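Cyclase/dehydrase (Mycobacterium smegmatis str. MC2 155, PDB 5Z8O) is of unknown function but belongs to the START/Bet v 1-like superfamily and so probably binds a lipid or another hydrophobic ligand. Local coordinates at residues S13-V21 / F93-T103. Numbering follows the deposited sequence. Where two conformers were deposited one is given.
Sequences SAETITSIV and FSIVPLGPDST
Helix 14-21 lies on strand 93-97 almost antiparallel to it, their axes 165° apart in direction and 8.6 Å apart at closest, with Ala-14 opposite Pro-97 and Val-21 opposite Phe-93 in the register. The pair belongs to the helix-grip fold of START and Bet v 1-like proteins, in which a curved antiparallel sheet grips the long C-terminal helix, here 119-144; the short helix after the first strand packs on the sheet beside it. The alternate strand residues Phe-93 and Ile-95 point at the helix, and the contact is almost wholly apolar. Ile-95 sits at its middle with two branches in use. CG2 meets Ala-14 CB at 3.8 Å, while CD1, carried forward by an extended chain (chi2 160°), lodges between Ile-17 and Thr-18 and comes within 3.8 Å of Ile-17 CG2. Ile-17 CG1 passes beside Thr-103 OG1, and the end of that branch, CD1, leads on away from the strand; the side chain also packs on Val-141, linking its own helix to the strand and to the long helix. At the far end Val-21 lays one methyl over a face of the Phe-93 ring: CG1 stands 4.0 Å from the centroid and 17° off the normal, a CH-pi contact shifted toward the rim near CG and CD1. At the start of the helix, in one of its two conformers, Thr-103 rests CG2 against Ala-14 CB at 3.7 Å and has OG1 hydrogen-bonded to Ala-12 O. Thr-18 OG1, 3.3 Å from Ile-95 CD1, keeps a polar atom at this greasy surface by turning back on its own helix: it donates to Ala-14 O at 2.8 Å from above the carbonyl plane, on the face opposite the one reached by Thr-18 N.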
loop_
_atom_site.group_PDB
_atom_site.type_symbol
_atom_site.label_atom_id
_atom_site.label_comp_id
_atom_site.label_asym_id
_atom_site.label_seq_id
_atom_site.Cartn_x
_atom_site.Cartn_y
_atom_site.Cartn_z
ATOM N N SER B 13 -3.340 -32.162 3.068
ATOM C CA SER B 13 -2.864 -32.388 1.713
ATOM C C SER B 13 -2.178 -31.142 1.161
ATOM O O SER B 13 -2.346 -30.028 1.668
ATOM C CB SER B 13 -4.018 -32.793 0.800
ATOM O OG SER B 13 -4.934 -31.725 0.634
ATOM N N ALA B 14 -1.396 -31.347 0.095
ATOM C CA ALA B 14 -0.702 -30.233 -0.541
ATOM C C ALA B 14 -1.688 -29.237 -1.126
ATOM O O ALA B 14 -1.420 -28.030 -1.134
ATOM C CB ALA B 14 0.248 -30.746 -1.625
ATOM N N GLU B 15 -2.838 -29.721 -1.599
ATOM C CA GLU B 15 -3.845 -28.832 -2.163
ATOM C C GLU B 15 -4.474 -27.960 -1.085
ATOM O O GLU B 15 -4.792 -26.791 -1.332
ATOM C CB GLU B 15 -4.921 -29.658 -2.868
ATOM C CG GLU B 15 -5.748 -28.898 -3.888
ATOM C CD GLU B 15 -7.157 -29.454 -4.015
ATOM O OE1 GLU B 15 -7.435 -30.517 -3.416
ATOM O OE2 GLU B 15 -7.981 -28.836 -4.721
ATOM N N THR B 16 -4.648 -28.507 0.118
ATOM C CA THR B 16 -5.175 -27.716 1.226
ATOM C C THR B 16 -4.179 -26.647 1.666
ATOM O O THR B 16 -4.555 -25.489 1.882
ATOM C CB THR B 16 -5.538 -28.635 2.396
ATOM O OG1 THR B 16 -6.559 -29.551 1.988
ATOM C CG2 THR B 16 -6.033 -27.827 3.587
ATOM N N ILE B 17 -2.902 -27.015 1.803
ATOM C CA ILE B 17 -1.890 -26.049 2.225
ATOM C C ILE B 17 -1.686 -24.983 1.159
ATOM O O ILE B 17 -1.591 -23.788 1.467
ATOM C CB ILE B 17 -0.575 -26.769 2.565
ATOM C CG1 ILE B 17 -0.799 -27.719 3.733
ATOM C CG2 ILE B 17 0.514 -25.763 2.900
ATOM C CD1 ILE B 17 -1.354 -27.034 4.942
ATOM N N THR B 18 -1.637 -25.397 -0.112
ATOM C CA THR B 18 -1.511 -24.441 -1.206
ATOM C C THR B 18 -2.676 -23.457 -1.216
ATOM O O THR B 18 -2.479 -22.258 -1.416
ATOM C CB THR B 18 -1.431 -25.176 -2.549
ATOM O OG1 THR B 18 -0.220 -25.946 -2.625
ATOM C CG2 THR B 18 -1.492 -24.186 -3.710
ATOM N N SER B 19 -3.890 -23.937 -0.951
ATOM C CA SER B 19 -5.046 -23.045 -0.933
ATOM C C SER B 19 -4.986 -22.070 0.239
ATOM O O SER B 19 -5.376 -20.904 0.104
ATOM C CB SER B 19 -6.337 -23.868 -0.896
ATOM O OG SER B 19 -6.503 -24.549 0.342
ATOM N N ILE B 20 -4.514 -22.526 1.399
ATOM C CA ILE B 20 -4.439 -21.643 2.558
ATOM C C ILE B 20 -3.389 -20.562 2.342
ATOM O O ILE B 20 -3.650 -19.370 2.542
ATOM C CB ILE B 20 -4.148 -22.449 3.836
ATOM C CG1 ILE B 20 -5.278 -23.433 4.140
ATOM C CG2 ILE B 20 -3.927 -21.510 5.003
ATOM C CD1 ILE B 20 -4.942 -24.395 5.274
ATOM N N VAL B 21 -2.187 -20.964 1.925
ATOM C CA VAL B 21 -1.096 -20.014 1.728
ATOM C C VAL B 21 -1.393 -19.065 0.570
ATOM O O VAL B 21 -0.995 -17.894 0.605
ATOM C CB VAL B 21 0.227 -20.776 1.520
ATOM C CG1 VAL B 21 1.371 -19.811 1.238
ATOM C CG2 VAL B 21 0.541 -21.627 2.736
ATOM N N PHE B 93 7.680 -19.838 0.150
ATOM C CA PHE B 93 6.964 -21.027 0.607
ATOM C C PHE B 93 7.115 -22.140 -0.420
ATOM O O PHE B 93 6.853 -21.925 -1.606
ATOM C CB PHE B 93 5.474 -20.750 0.821
ATOM C CG PHE B 93 5.182 -19.687 1.834
ATOM C CD1 PHE B 93 5.026 -18.366 1.449
ATOM C CD2 PHE B 93 5.038 -20.013 3.173
ATOM C CE1 PHE B 93 4.743 -17.387 2.383
ATOM C CE2 PHE B 93 4.757 -19.040 4.111
ATOM C CZ PHE B 93 4.609 -17.726 3.715
ATOM N N SER B 94 7.520 -23.327 0.036
ATOM C CA SER B 94 7.618 -24.514 -0.808
ATOM C C SER B 94 6.789 -25.636 -0.193
ATOM O O SER B 94 6.979 -25.978 0.980
ATOM C CB SER B 94 9.075 -24.945 -0.981
ATOM O OG SER B 94 9.824 -23.923 -1.617
ATOM N N ILE B 95 5.854 -26.181 -0.970
ATOM C CA ILE B 95 4.899 -27.186 -0.505
ATOM C C ILE B 95 5.203 -28.516 -1.189
ATOM O O ILE B 95 5.039 -28.646 -2.410
ATOM C CB ILE B 95 3.455 -26.739 -0.769
ATOM C CG1 ILE B 95 3.131 -25.517 0.090
ATOM C CG2 ILE B 95 2.480 -27.875 -0.489
ATOM C CD1 ILE B 95 1.955 -24.708 -0.405
ATOM N N VAL B 96 5.658 -29.499 -0.421
ATOM C CA VAL B 96 6.019 -30.818 -0.939
ATOM C C VAL B 96 5.150 -31.878 -0.274
ATOM O O VAL B 96 5.134 -31.980 0.959
ATOM C CB VAL B 96 7.508 -31.135 -0.738
ATOM C CG1 VAL B 96 7.815 -32.535 -1.253
ATOM C CG2 VAL B 96 8.368 -30.108 -1.449
ATOM N N PRO B 97 4.409 -32.690 -1.028
ATOM C CA PRO B 97 3.622 -33.765 -0.412
ATOM C C PRO B 97 4.524 -34.811 0.224
ATOM O O PRO B 97 5.567 -35.177 -0.325
ATOM C CB PRO B 97 2.829 -34.351 -1.588
ATOM C CG PRO B 97 3.615 -33.977 -2.801
ATOM C CD PRO B 97 4.251 -32.651 -2.492
ATOM N N LEU B 98 4.114 -35.285 1.399
ATOM C CA LEU B 98 4.824 -36.351 2.099
ATOM C C LEU B 98 4.162 -37.713 1.920
ATOM O O LEU B 98 4.570 -38.509 1.069
ATOM C CB LEU B 98 4.929 -36.019 3.589
ATOM C CG LEU B 98 5.998 -34.988 3.940
ATOM C CD1 LEU B 98 6.039 -34.749 5.434
ATOM C CD2 LEU B 98 7.352 -35.450 3.431
ATOM N N GLY B 99 3.164 -38.002 2.747
ATOM C CA GLY B 99 2.412 -39.227 2.641
ATOM C C GLY B 99 1.091 -39.004 1.941
ATOM O O GLY B 99 0.890 -37.999 1.251
ATOM N N PRO B 100 0.165 -39.954 2.086
ATOM C CA PRO B 100 -1.151 -39.792 1.449
ATOM C C PRO B 100 -1.939 -38.604 1.972
ATOM O O PRO B 100 -2.863 -38.149 1.287
ATOM C CB PRO B 100 -1.864 -41.114 1.771
ATOM C CG PRO B 100 -0.768 -42.076 2.110
ATOM C CD PRO B 100 0.297 -41.253 2.765
ATOM N N ASP B 101 -1.602 -38.076 3.154
ATOM C CA ASP B 101 -2.418 -37.041 3.774
ATOM C C ASP B 101 -1.630 -35.945 4.481
ATOM O O ASP B 101 -2.254 -35.052 5.065
ATOM C CB ASP B 101 -3.395 -37.678 4.776
ATOM C CG ASP B 101 -2.726 -38.706 5.672
ATOM O OD1 ASP B 101 -1.576 -38.471 6.103
ATOM O OD2 ASP B 101 -3.349 -39.755 5.943
ATOM N N SER B 102 -0.299 -35.974 4.458
ATOM C CA SER B 102 0.510 -34.951 5.106
ATOM C C SER B 102 1.482 -34.355 4.098
ATOM O O SER B 102 1.788 -34.959 3.067
ATOM C CB SER B 102 1.276 -35.512 6.312
ATOM O OG SER B 102 2.175 -36.534 5.917
ATOM N N THR B 103 1.966 -33.151 4.405
ATOM C CA THR B 103 2.851 -32.428 3.503
ATOM C C THR B 103 3.923 -31.688 4.290
ATOM O O THR B 103 3.765 -31.382 5.475
ATOM C CB THR B 103 2.083 -31.430 2.627
ATOM O OG1 THR B 103 1.264 -30.591 3.451
ATOM C CG2 THR B 103 1.211 -32.166 1.644
#